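Local coordinates for protein UV damage endonuclease (Sulfolobus acidocaldarius, PDB 3TC3) that recognises different DNA lesions by flipping out pairs of nucleotides and, as a manganese-binding endonuclease, probably cuts the damaged strand for repair, at residues A[81-86]-A[147-152]; A[94-97]-A[103-106]; A[166-169]-A[175-178]; A[205-210]-A[215-220]. All coordinates share one frame; numbering follows the deposited sequence.

Contact 1 of 4, residues A[81-86]-A[147-152]; sequences SNTIPL and ADLLDS
Ile-84 and Leu-149 are where the two backbones come nearest, their CA atoms 8.3 Å apart, so the irregular loop 81-86 and the helical run 147-152 are linked by side chains alone. No hydrogen bond crosses between them. Leu-149 does the work from the helix side: its CG stands anti to the backbone N (chi1 -180°), which sends the branch out from the helix and spreads its two methyls over two consecutive loop residues. CD2 goes to Thr-83, 4.0 Å from CB and nearly as close to the methyl CG2, the two side chains crossing at about a right angle. CD1 turns to Ile-84 and lies 4.0 Å from CG1, the inner carbon of the longer branch. Thr-83 thus offers its carbon side to the leucine, while its hydroxyl OG1 is hydrogen-bonded to Ser-80 O in the same loop. On the helix, Ser-152 OG turns back one turn and donates to Leu-149 O over 2.7 Å, tilted 19° from the carbonyl plane, which takes care of a serine hydroxyl beside an apolar patch. The contact is small and buried. Around it, helix 48-71 touches the loop through Leu-59 against Thr-83 and Ser-55 against Ile-84, while Trp-96 of helix 96-99 packs on both Ile-84 and Leu-149, between the loop after strand 76-78 and helix 133-153.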
loop_
_atom_site.group_PDB
_atom_site.type_symbol
_atom_site.label_atom_id
_atom_site.label_comp_id
_atom_site.label_asym_id
_atom_site.label_seq_id
_atom_site.Cartn_x
_atom_site.Cartn_y
_atom_site.Cartn_z
ATOM N N SER A 81 0.010 -8.613 -0.702
ATOM C CA SER A 81 -1.144 -9.245 0.041
ATOM C C SER A 81 -1.179 -10.728 -0.183
ATOM O O SER A 81 -1.853 -11.459 0.585
ATOM C CB SER A 81 -2.467 -8.593 -0.332
ATOM O OG SER A 81 -2.378 -7.211 -0.043
ATOM N N ASN A 82 -0.446 -11.224 -1.190
ATOM C CA ASN A 82 -0.433 -12.713 -1.386
ATOM C C ASN A 82 0.555 -13.389 -0.488
ATOM O O ASN A 82 0.701 -14.645 -0.548
ATOM C CB ASN A 82 -0.071 -13.012 -2.866
ATOM C CG ASN A 82 -1.096 -12.633 -3.798
ATOM O OD1 ASN A 82 -2.271 -12.500 -3.450
ATOM N ND2 ASN A 82 -0.700 -12.562 -5.105
ATOM N N THR A 83 1.273 -12.669 0.389
ATOM C CA THR A 83 2.400 -13.243 1.171
ATOM C C THR A 83 1.957 -14.572 1.819
ATOM O O THR A 83 2.669 -15.575 1.643
ATOM C CB THR A 83 2.892 -12.269 2.250
ATOM O OG1 THR A 83 3.533 -11.183 1.527
ATOM C CG2 THR A 83 3.936 -12.908 3.175
ATOM N N ILE A 84 0.849 -14.527 2.550
ATOM C CA ILE A 84 0.271 -15.815 3.070
ATOM C C ILE A 84 -1.003 -16.100 2.213
ATOM O O ILE A 84 -2.032 -15.462 2.397
ATOM C CB ILE A 84 -0.186 -15.662 4.499
ATOM C CG1 ILE A 84 0.910 -15.062 5.379
ATOM C CG2 ILE A 84 -0.716 -17.104 5.028
ATOM C CD1 ILE A 84 2.225 -15.927 5.492
ATOM N N PRO A 85 -0.934 -17.001 1.220
ATOM C CA PRO A 85 -2.070 -17.168 0.335
ATOM C C PRO A 85 -3.389 -17.554 0.954
ATOM O O PRO A 85 -3.333 -18.511 1.740
ATOM C CB PRO A 85 -1.579 -18.261 -0.624
ATOM C CG PRO A 85 -0.151 -18.155 -0.636
ATOM C CD PRO A 85 0.191 -17.873 0.857
ATOM N N LEU A 86 -4.509 -16.912 0.569
ATOM C CA LEU A 86 -5.841 -17.266 1.068
ATOM C C LEU A 86 -6.031 -17.099 2.578
ATOM O O LEU A 86 -7.023 -17.571 3.147
ATOM C CB LEU A 86 -6.260 -18.719 0.654
ATOM C CG LEU A 86 -6.274 -18.931 -0.859
ATOM C CD1 LEU A 86 -6.349 -20.480 -1.049
ATOM C CD2 LEU A 86 -7.513 -18.161 -1.413
ATOM N N ALA A 147 -3.176 -6.842 9.279
ATOM C CA ALA A 147 -2.672 -6.404 10.607
ATOM C C ALA A 147 -1.947 -7.574 11.243
ATOM O O ALA A 147 -0.871 -7.370 11.857
ATOM C CB ALA A 147 -3.842 -6.008 11.442
ATOM N N ASP A 148 -2.504 -8.769 11.148
ATOM C CA ASP A 148 -1.795 -9.923 11.753
ATOM C C ASP A 148 -0.391 -10.095 11.128
ATOM O O ASP A 148 0.552 -10.561 11.814
ATOM C CB ASP A 148 -2.605 -11.219 11.538
ATOM C CG ASP A 148 -3.845 -11.312 12.441
ATOM O OD1 ASP A 148 -3.971 -10.497 13.368
ATOM O OD2 ASP A 148 -4.661 -12.195 12.156
ATOM N N LEU A 149 -0.310 -9.943 9.787
ATOM C CA LEU A 149 0.996 -10.170 9.126
ATOM C C LEU A 149 2.030 -9.166 9.664
ATOM O O LEU A 149 3.158 -9.537 10.082
ATOM C CB LEU A 149 0.861 -10.102 7.599
ATOM C CG LEU A 149 2.153 -10.334 6.830
ATOM C CD1 LEU A 149 2.617 -11.814 7.057
ATOM C CD2 LEU A 149 1.983 -10.014 5.383
ATOM N N LEU A 150 1.667 -7.906 9.690
ATOM C CA LEU A 150 2.520 -6.826 10.208
ATOM C C LEU A 150 2.827 -7.066 11.711
ATOM O O LEU A 150 4.014 -6.908 12.131
ATOM C CB LEU A 150 1.827 -5.490 9.960
ATOM C CG LEU A 150 1.692 -5.246 8.399
ATOM C CD1 LEU A 150 0.844 -3.969 8.213
ATOM C CD2 LEU A 150 3.025 -5.034 7.727
ATOM N N ASP A 151 1.805 -7.499 12.489
ATOM C CA ASP A 151 2.068 -7.806 13.894
ATOM C C ASP A 151 3.068 -8.931 14.021
ATOM O O ASP A 151 3.907 -8.925 14.935
ATOM C CB ASP A 151 0.783 -8.248 14.539
ATOM C CG ASP A 151 -0.145 -7.146 14.946
ATOM O OD1 ASP A 151 0.213 -5.964 14.962
ATOM O OD2 ASP A 151 -1.283 -7.515 15.324
ATOM N N SER A 152 3.006 -9.946 13.186
ATOM C CA SER A 152 3.875 -11.116 13.300
ATOM C C SER A 152 5.297 -10.757 12.990
ATOM O O SER A 152 6.227 -11.443 13.484
ATOM C CB SER A 152 3.386 -12.235 12.364
ATOM O OG SER A 152 3.745 -12.009 10.985
#

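Contact 2 of 4, residues A[94-97]-A[103-106]; sequences VNWK and ILGD
Trp-96 and Leu-104 make nearly all of this contact; Val-94 and Asn-95 precede the tryptophan in segment 94-97. Val-94 comes first, its side chain turned to helix 48-71, where it touches Val-51 and Leu-52. Asn-95 follows as the centre of an inverse gamma turn, closed by a weak hydrogen bond of 2.9 Å from Trp-96 N to Val-94 O. It is also the N-cap of helix 96-99: its side chain caps a backbone N in the first turn, and ND2 reaches Asp-98 OD2. Trp-96 then opens the helix. Its CG sits between the backbone N and the carbonyl carbon (chi1 53°), a crowded position that folds the indole close against its own backbone. The six-membered ring presents its edge to Leu-104: methyl CD1 lies in the ring plane, 3.8 Å from CE3 and 4.0 Å from CZ3, and the two side chains cross at about a right angle. The same methyl is 3.9 Å from Trp-96 O, so it nestles between the indole edge and the tryptophan's own carbonyl. Lys-97 comes last. Its CG lies 3.8 Å above one face of the Trp-96 ring, offset toward the rim, and its NZ runs on to a salt bridge with Asp-148 OD2. The arrangement joins the short helix 96-99 to helix 101-113, which follows it directly in the chain; Ser-152 of helix 133-153 touches Trp-96, Leu-149 and Ser-152 lie against Leu-104, and Leu-59 of helix 48-71 packs on Leu-104 too.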
loop_
_atom_site.group_PDB
_atom_site.type_symbol
_atom_site.label_atom_id
_atom_site.label_comp_id
_atom_site.label_asym_id
_atom_site.label_seq_id
_atom_site.Cartn_x
_atom_site.Cartn_y
_atom_site.Cartn_z
ATOM N N VAL A 94 -4.838 -22.127 8.988
ATOM C CA VAL A 94 -3.454 -22.513 9.143
ATOM C C VAL A 94 -2.806 -21.624 10.215
ATOM O O VAL A 94 -2.943 -20.401 10.191
ATOM C CB VAL A 94 -2.713 -22.343 7.819
ATOM C CG1 VAL A 94 -1.202 -22.712 7.932
ATOM C CG2 VAL A 94 -3.351 -23.136 6.676
ATOM N N ASN A 95 -2.074 -22.232 11.151
ATOM C CA ASN A 95 -1.420 -21.403 12.160
ATOM C C ASN A 95 -0.048 -20.927 11.672
ATOM O O ASN A 95 1.009 -21.382 12.117
ATOM C CB ASN A 95 -1.264 -22.183 13.482
ATOM C CG ASN A 95 -0.771 -21.323 14.621
ATOM O OD1 ASN A 95 -0.691 -20.095 14.537
ATOM N ND2 ASN A 95 -0.509 -21.984 15.764
ATOM N N TRP A 96 -0.088 -20.015 10.710
ATOM C CA TRP A 96 1.169 -19.526 10.114
ATOM C C TRP A 96 1.898 -18.619 11.069
ATOM O O TRP A 96 3.148 -18.487 10.953
ATOM C CB TRP A 96 0.900 -18.838 8.759
ATOM C CG TRP A 96 -0.147 -17.762 8.799
ATOM C CD1 TRP A 96 -1.520 -17.900 8.614
ATOM C CD2 TRP A 96 0.072 -16.363 9.091
ATOM N NE1 TRP A 96 -2.148 -16.683 8.720
ATOM C CE2 TRP A 96 -1.222 -15.722 9.049
ATOM C CE3 TRP A 96 1.215 -15.585 9.325
ATOM C CZ2 TRP A 96 -1.364 -14.329 9.255
ATOM C CZ3 TRP A 96 1.073 -14.237 9.580
ATOM C CH2 TRP A 96 -0.177 -13.618 9.547
ATOM N N LYS A 97 1.190 -17.968 11.985
ATOM C CA LYS A 97 1.851 -16.994 12.906
ATOM C C LYS A 97 2.842 -17.732 13.776
ATOM O O LYS A 97 3.968 -17.253 13.985
ATOM C CB LYS A 97 0.881 -16.306 13.821
ATOM C CG LYS A 97 -0.091 -15.435 13.143
ATOM C CD LYS A 97 -1.293 -15.206 14.064
ATOM C CE LYS A 97 -2.386 -14.383 13.395
ATOM N NZ LYS A 97 -3.470 -13.954 14.389
ATOM N N ILE A 103 11.005 -16.805 10.522
ATOM C CA ILE A 103 11.257 -16.019 9.321
ATOM C C ILE A 103 10.517 -14.678 9.439
ATOM O O ILE A 103 11.063 -13.668 9.019
ATOM C CB ILE A 103 10.845 -16.769 8.003
ATOM C CG1 ILE A 103 11.432 -18.220 7.991
ATOM C CG2 ILE A 103 11.292 -15.964 6.730
ATOM C CD1 ILE A 103 10.583 -19.301 7.243
ATOM N N LEU A 104 9.280 -14.694 9.991
ATOM C CA LEU A 104 8.522 -13.422 10.182
ATOM C C LEU A 104 9.242 -12.422 11.103
ATOM O O LEU A 104 9.388 -11.225 10.748
ATOM C CB LEU A 104 7.082 -13.708 10.613
ATOM C CG LEU A 104 6.239 -14.462 9.588
ATOM C CD1 LEU A 104 4.935 -15.091 10.179
ATOM C CD2 LEU A 104 5.853 -13.359 8.442
ATOM N N GLY A 105 9.711 -12.893 12.254
ATOM C CA GLY A 105 10.501 -12.067 13.147
ATOM C C GLY A 105 11.795 -11.570 12.498
ATOM O O GLY A 105 12.186 -10.427 12.705
ATOM N N ASP A 106 12.450 -12.412 11.698
ATOM C CA ASP A 106 13.732 -12.101 11.057
ATOM C C ASP A 106 13.552 -10.942 10.054
ATOM O O ASP A 106 14.358 -9.986 10.054
ATOM C CB ASP A 106 14.292 -13.336 10.353
ATOM C CG ASP A 106 15.492 -13.026 9.476
ATOM O OD1 ASP A 106 16.588 -12.760 10.011
ATOM O OD2 ASP A 106 15.403 -13.060 8.223
#

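Contact 3 of 4, residues A[166-169]-A[175-178]; sequences SMNG and NRFI
Arg-176 reaches back from its helix to hold the carbonyl of Met-167 with both terminal nitrogens. The firmer bond is from NH1 to Met-167 O, 2.9 Å long with an N-H...O angle of 144°; the second, from NH2 to the same oxygen, is weak at 3.3 Å. The oxygen comes to the edge of the guanidinium, tilted 21° out of its plane. A bend in the arginine chain at chi3 (-48°) brings this edge round to the turn. Water 1, in the guanidinium plane, accepts from NH1 and from Asn-168 ND2 at 3.1 Å each, bridging two groups whose planes stand almost perpendicular and whose nitrogens NH1 and ND2 are 3.9 Å apart. Two further partners fix the head group: NE donates to Asn-129 O, and NH2 makes a weak bond to Ser-173 OG. With an alanine here, Met-167 O, Asn-129 O and the water would probably lose these donors, and the turn would be held less firmly to the helix. Beyond these polar bonds the packing is slight, with Met-167 CB 4.2 Å from NH2 and the thioether leading away. The turn itself, from Ser-166 to Gly-169, is closed by Gly-169 N to Ser-166 O at 3.0 Å. It is a type II beta turn: the gripped carbonyl belongs to its central peptide, Asn-168 takes the third place with positive phi, and Gly-169 is the N-cap of helix 170-181. Such a surface turn, tied down by an arginine of the helix it introduces, forms part of a beta-alpha loop of the TIM barrel.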
loop_
_atom_site.group_PDB
_atom_site.type_symbol
_atom_site.label_atom_id
_atom_site.label_comp_id
_atom_site.label_asym_id
_atom_site.label_seq_id
_atom_site.Cartn_x
_atom_site.Cartn_y
_atom_site.Cartn_z
ATOM N N SER A 166 -19.851 3.797 -3.657
ATOM C CA SER A 166 -20.605 5.045 -3.613
ATOM C C SER A 166 -22.125 4.762 -3.660
ATOM O O SER A 166 -22.897 5.674 -3.994
ATOM C CB SER A 166 -20.229 6.003 -4.774
ATOM O OG SER A 166 -20.470 5.341 -5.981
ATOM N N MET A 167 -22.542 3.548 -3.319
ATOM C CA MET A 167 -24.000 3.219 -3.265
ATOM C C MET A 167 -24.749 4.200 -2.355
ATOM O O MET A 167 -24.271 4.526 -1.292
ATOM C CB MET A 167 -24.216 1.779 -2.840
ATOM C CG MET A 167 -23.760 0.761 -3.913
ATOM S SD MET A 167 -24.784 0.756 -5.433
ATOM C CE MET A 167 -26.281 0.151 -4.649
ATOM N N ASN A 168 -25.968 4.614 -2.786
ATOM C CA ASN A 168 -26.810 5.592 -2.077
ATOM C C ASN A 168 -26.210 6.998 -2.076
ATOM O O ASN A 168 -26.711 7.858 -1.377
ATOM C CB ASN A 168 -27.145 5.240 -0.630
ATOM C CG ASN A 168 -27.739 3.849 -0.455
ATOM O OD1 ASN A 168 -28.384 3.330 -1.355
ATOM N ND2 ASN A 168 -27.508 3.246 0.721
ATOM N N GLY A 169 -25.152 7.203 -2.859
ATOM C CA GLY A 169 -24.563 8.525 -3.057
ATOM C C GLY A 169 -23.332 8.770 -2.154
ATOM O O GLY A 169 -23.084 8.036 -1.151
ATOM N N ASN A 175 -20.318 8.553 5.324
ATOM C CA ASN A 175 -20.702 8.290 6.679
ATOM C C ASN A 175 -20.714 6.785 6.986
ATOM O O ASN A 175 -20.273 6.434 8.094
ATOM C CB ASN A 175 -22.015 8.994 6.947
ATOM C CG ASN A 175 -21.768 10.512 7.257
ATOM O OD1 ASN A 175 -20.913 10.889 8.137
ATOM N ND2 ASN A 175 -22.440 11.355 6.533
ATOM N N ARG A 176 -21.054 5.954 6.004
ATOM C CA ARG A 176 -20.958 4.477 6.211
ATOM C C ARG A 176 -19.464 4.103 6.408
ATOM O O ARG A 176 -19.139 3.262 7.268
ATOM C CB ARG A 176 -21.440 3.622 5.030
ATOM C CG ARG A 176 -22.976 3.686 4.839
ATOM C CD ARG A 176 -23.449 2.501 3.924
ATOM N NE ARG A 176 -22.645 2.354 2.694
ATOM C CZ ARG A 176 -22.802 3.099 1.613
ATOM N NH1 ARG A 176 -23.798 4.033 1.552
ATOM N NH2 ARG A 176 -22.000 2.935 0.580
ATOM N N PHE A 177 -18.569 4.772 5.689
ATOM C CA PHE A 177 -17.163 4.414 5.921
ATOM C C PHE A 177 -16.761 4.707 7.357
ATOM O O PHE A 177 -16.078 3.931 8.011
ATOM C CB PHE A 177 -16.298 5.203 4.951
ATOM C CG PHE A 177 -14.823 4.911 5.120
ATOM C CD1 PHE A 177 -14.048 5.547 6.134
ATOM C CD2 PHE A 177 -14.204 4.009 4.250
ATOM C CE1 PHE A 177 -12.733 5.187 6.274
ATOM C CE2 PHE A 177 -12.855 3.642 4.441
ATOM C CZ PHE A 177 -12.093 4.273 5.436
ATOM N N ILE A 178 -17.057 5.932 7.792
ATOM C CA ILE A 178 -16.708 6.362 9.170
ATOM C C ILE A 178 -17.365 5.432 10.250
ATOM O O ILE A 178 -16.650 5.005 11.187
ATOM C CB ILE A 178 -17.125 7.812 9.401
ATOM C CG1 ILE A 178 -16.200 8.722 8.554
ATOM C CG2 ILE A 178 -16.993 8.166 10.911
ATOM C CD1 ILE A 178 -16.612 10.204 8.559
HETATM O O HOH W 1 -26.265 4.504 3.315
#

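Contact 4 of 4, residues A[205-210]-A[215-220]; sequences DCLWIS and IPVIFD. With MN (manganese (II) ion), chain C.
Ser-210 OG donates to Ile-215 O over 2.7 Å, the one hydrogen bond between helix 205-210 and the chain that returns as strand 217-220. The hydroxyl stands anti to its own backbone N (chi1 -173°) and comes in above the carbonyl plane, 41° out of it, while its CB also lies close to the same oxygen. Next to this bond Val-217 points its two methyls at the helix. CG1 meets Cys-206 CB at 3.7 Å, and CG2 lies 3.9 Å from Ser-210 CB and 4.3 Å from Leu-207 CD2. Ile-209 CG2 also touches Ile-215 CD1 at 4.0 Å, the two side chains crossing obliquely. Replacing Ser-210 with an alanine would probably cost Ile-215 O this donor and loosen the tie just before the strand, though a CB would still rest on Val-217. The axes of segments 205-210 and 217-220 run nearly antiparallel (171°) and approach to 9.3 Å. At the far end of the strand Asp-220 turns to the metal: OD2 binds manganese at 1.9 Å, beside water 2, Glu-195 and Glu-288, while OD1 accepts from His-223 N and caps the following helix. This is the returning half of a beta-alpha-beta crossover, strand 192-195, helix 203-213, strand 217-220, with a metal ligand at the C-terminal end of its strand, as is usual for TIM-barrel active sites.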
loop_
_atom_site.group_PDB
_atom_site.type_symbol
_atom_site.label_atom_id
_atom_site.label_comp_id
_atom_site.label_asym_id
_atom_site.label_seq_id
_atom_site.Cartn_x
_atom_site.Cartn_y
_atom_site.Cartn_z
ATOM N N ASP A 205 -12.617 14.589 -0.470
ATOM C CA ASP A 205 -13.490 13.629 0.245
ATOM C C ASP A 205 -12.703 12.867 1.319
ATOM O O ASP A 205 -13.137 12.684 2.445
ATOM C CB ASP A 205 -14.036 12.630 -0.774
ATOM C CG ASP A 205 -15.064 13.236 -1.697
ATOM O OD1 ASP A 205 -15.890 14.089 -1.298
ATOM O OD2 ASP A 205 -15.021 12.874 -2.862
ATOM N N CYS A 206 -11.472 12.483 0.969
ATOM C CA CYS A 206 -10.611 11.799 1.967
ATOM C C CYS A 206 -10.258 12.710 3.131
ATOM O O CYS A 206 -10.259 12.254 4.296
ATOM C CB CYS A 206 -9.314 11.262 1.316
ATOM S SG CYS A 206 -9.652 9.951 0.100
ATOM N N LEU A 207 -10.084 13.989 2.849
ATOM C CA LEU A 207 -9.748 14.945 3.934
ATOM C C LEU A 207 -10.990 15.070 4.863
ATOM O O LEU A 207 -10.836 15.231 6.088
ATOM C CB LEU A 207 -9.410 16.289 3.323
ATOM C CG LEU A 207 -8.045 16.311 2.628
ATOM C CD1 LEU A 207 -7.798 17.687 1.948
ATOM C CD2 LEU A 207 -6.930 16.021 3.618
ATOM N N TRP A 208 -12.207 14.957 4.289
ATOM C CA TRP A 208 -13.436 15.076 5.127
ATOM C C TRP A 208 -13.468 13.919 6.087
ATOM O O TRP A 208 -13.831 14.066 7.273
ATOM C CB TRP A 208 -14.615 15.111 4.173
ATOM C CG TRP A 208 -15.916 15.480 4.844
ATOM C CD1 TRP A 208 -16.448 16.762 5.006
ATOM C CD2 TRP A 208 -16.861 14.578 5.494
ATOM N NE1 TRP A 208 -17.653 16.701 5.652
ATOM C CE2 TRP A 208 -17.975 15.435 5.945
ATOM C CE3 TRP A 208 -16.950 13.170 5.675
ATOM C CZ2 TRP A 208 -19.075 14.896 6.648
ATOM C CZ3 TRP A 208 -18.110 12.650 6.343
ATOM C CH2 TRP A 208 -19.119 13.507 6.774
ATOM N N ILE A 209 -13.147 12.709 5.593
ATOM C CA ILE A 209 -13.059 11.539 6.446
ATOM C C ILE A 209 -11.968 11.731 7.502
ATOM O O ILE A 209 -12.239 11.475 8.691
ATOM C CB ILE A 209 -12.836 10.239 5.633
ATOM C CG1 ILE A 209 -14.066 9.913 4.780
ATOM C CG2 ILE A 209 -12.417 9.096 6.627
ATOM C CD1 ILE A 209 -13.829 8.706 3.865
ATOM N N SER A 210 -10.767 12.139 7.093
ATOM C CA SER A 210 -9.660 12.261 8.031
ATOM C C SER A 210 -9.986 13.198 9.158
ATOM O O SER A 210 -9.620 12.921 10.313
ATOM C CB SER A 210 -8.412 12.759 7.276
ATOM O OG SER A 210 -7.265 12.751 8.111
ATOM N N ILE A 215 -7.626 9.416 10.394
ATOM C CA ILE A 215 -6.997 8.529 9.351
ATOM C C ILE A 215 -6.079 9.331 8.415
ATOM O O ILE A 215 -6.560 10.209 7.777
ATOM C CB ILE A 215 -8.078 7.841 8.525
ATOM C CG1 ILE A 215 -8.910 6.915 9.454
ATOM C CG2 ILE A 215 -7.424 6.921 7.503
ATOM C CD1 ILE A 215 -10.168 6.473 8.727
ATOM N N PRO A 216 -4.816 8.989 8.317
ATOM C CA PRO A 216 -3.971 9.696 7.265
ATOM C C PRO A 216 -4.387 9.390 5.864
ATOM O O PRO A 216 -4.941 8.315 5.547
ATOM C CB PRO A 216 -2.559 9.186 7.563
ATOM C CG PRO A 216 -2.671 8.539 8.999
ATOM C CD PRO A 216 -4.035 7.943 9.049
ATOM N N VAL A 217 -4.213 10.371 5.005
ATOM C CA VAL A 217 -4.494 10.265 3.604
ATOM C C VAL A 217 -3.227 10.082 2.778
ATOM O O VAL A 217 -2.311 10.901 2.859
ATOM C CB VAL A 217 -5.265 11.523 3.127
ATOM C CG1 VAL A 217 -5.639 11.437 1.584
ATOM C CG2 VAL A 217 -6.542 11.719 4.009
ATOM N N ILE A 218 -3.235 9.010 2.018
ATOM C CA ILE A 218 -2.180 8.849 0.972
ATOM C C ILE A 218 -2.634 9.558 -0.290
ATOM O O ILE A 218 -3.692 9.211 -0.867
ATOM C CB ILE A 218 -1.974 7.347 0.625
ATOM C CG1 ILE A 218 -1.336 6.651 1.779
ATOM C CG2 ILE A 218 -1.005 7.212 -0.646
ATOM C CD1 ILE A 218 -0.867 5.215 1.487
ATOM N N PHE A 219 -1.810 10.499 -0.744
ATOM C CA PHE A 219 -2.051 11.169 -2.036
ATOM C C PHE A 219 -1.547 10.395 -3.234
ATOM O O PHE A 219 -0.408 10.010 -3.257
ATOM C CB PHE A 219 -1.266 12.502 -1.975
ATOM C CG PHE A 219 -1.388 13.345 -3.206
ATOM C CD1 PHE A 219 -2.589 14.039 -3.503
ATOM C CD2 PHE A 219 -0.336 13.400 -4.128
ATOM C CE1 PHE A 219 -2.658 14.826 -4.606
ATOM C CE2 PHE A 219 -0.442 14.179 -5.267
ATOM C CZ PHE A 219 -1.633 14.902 -5.520
ATOM N N ASP A 220 -2.408 10.146 -4.175
ATOM C CA ASP A 220 -2.063 9.483 -5.425
ATOM C C ASP A 220 -2.131 10.530 -6.495
ATOM O O ASP A 220 -3.176 11.089 -6.730
ATOM C CB ASP A 220 -3.019 8.383 -5.681
ATOM C CG ASP A 220 -2.623 7.653 -6.911
ATOM O OD1 ASP A 220 -2.588 8.184 -8.009
ATOM O OD2 ASP A 220 -2.289 6.422 -6.722
HETATM MN MN MN C . -2.313 4.651 -5.907
HETATM O O HOH W 2 -2.829 2.502 -4.999
#

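In the fold
Contacts 1, 2 and 4 are buried, whereas contact 3 lies at the surface, and the chemistry follows: methyls and an indole edge in the first two, an arginine, a backbone carbonyl and a water in the third, while contact 4 combines an apolar helix-to-strand face with one buried hydroxyl bond. Contact 2 is nested within the chain loop that contact 1 closes, and the two touch, Leu-149 CA lying 3.7 Å from Trp-96 CH2. Contacts 3 and 4 likewise adjoin, Phe-177 of helix 170-181 packing on Ile-209 of helix 203-213 and on Ile-215 just before strand 217-220. Contact 4 lies across the chain's centre from contacts 1 and 2, and it alone carries a manganese ligand.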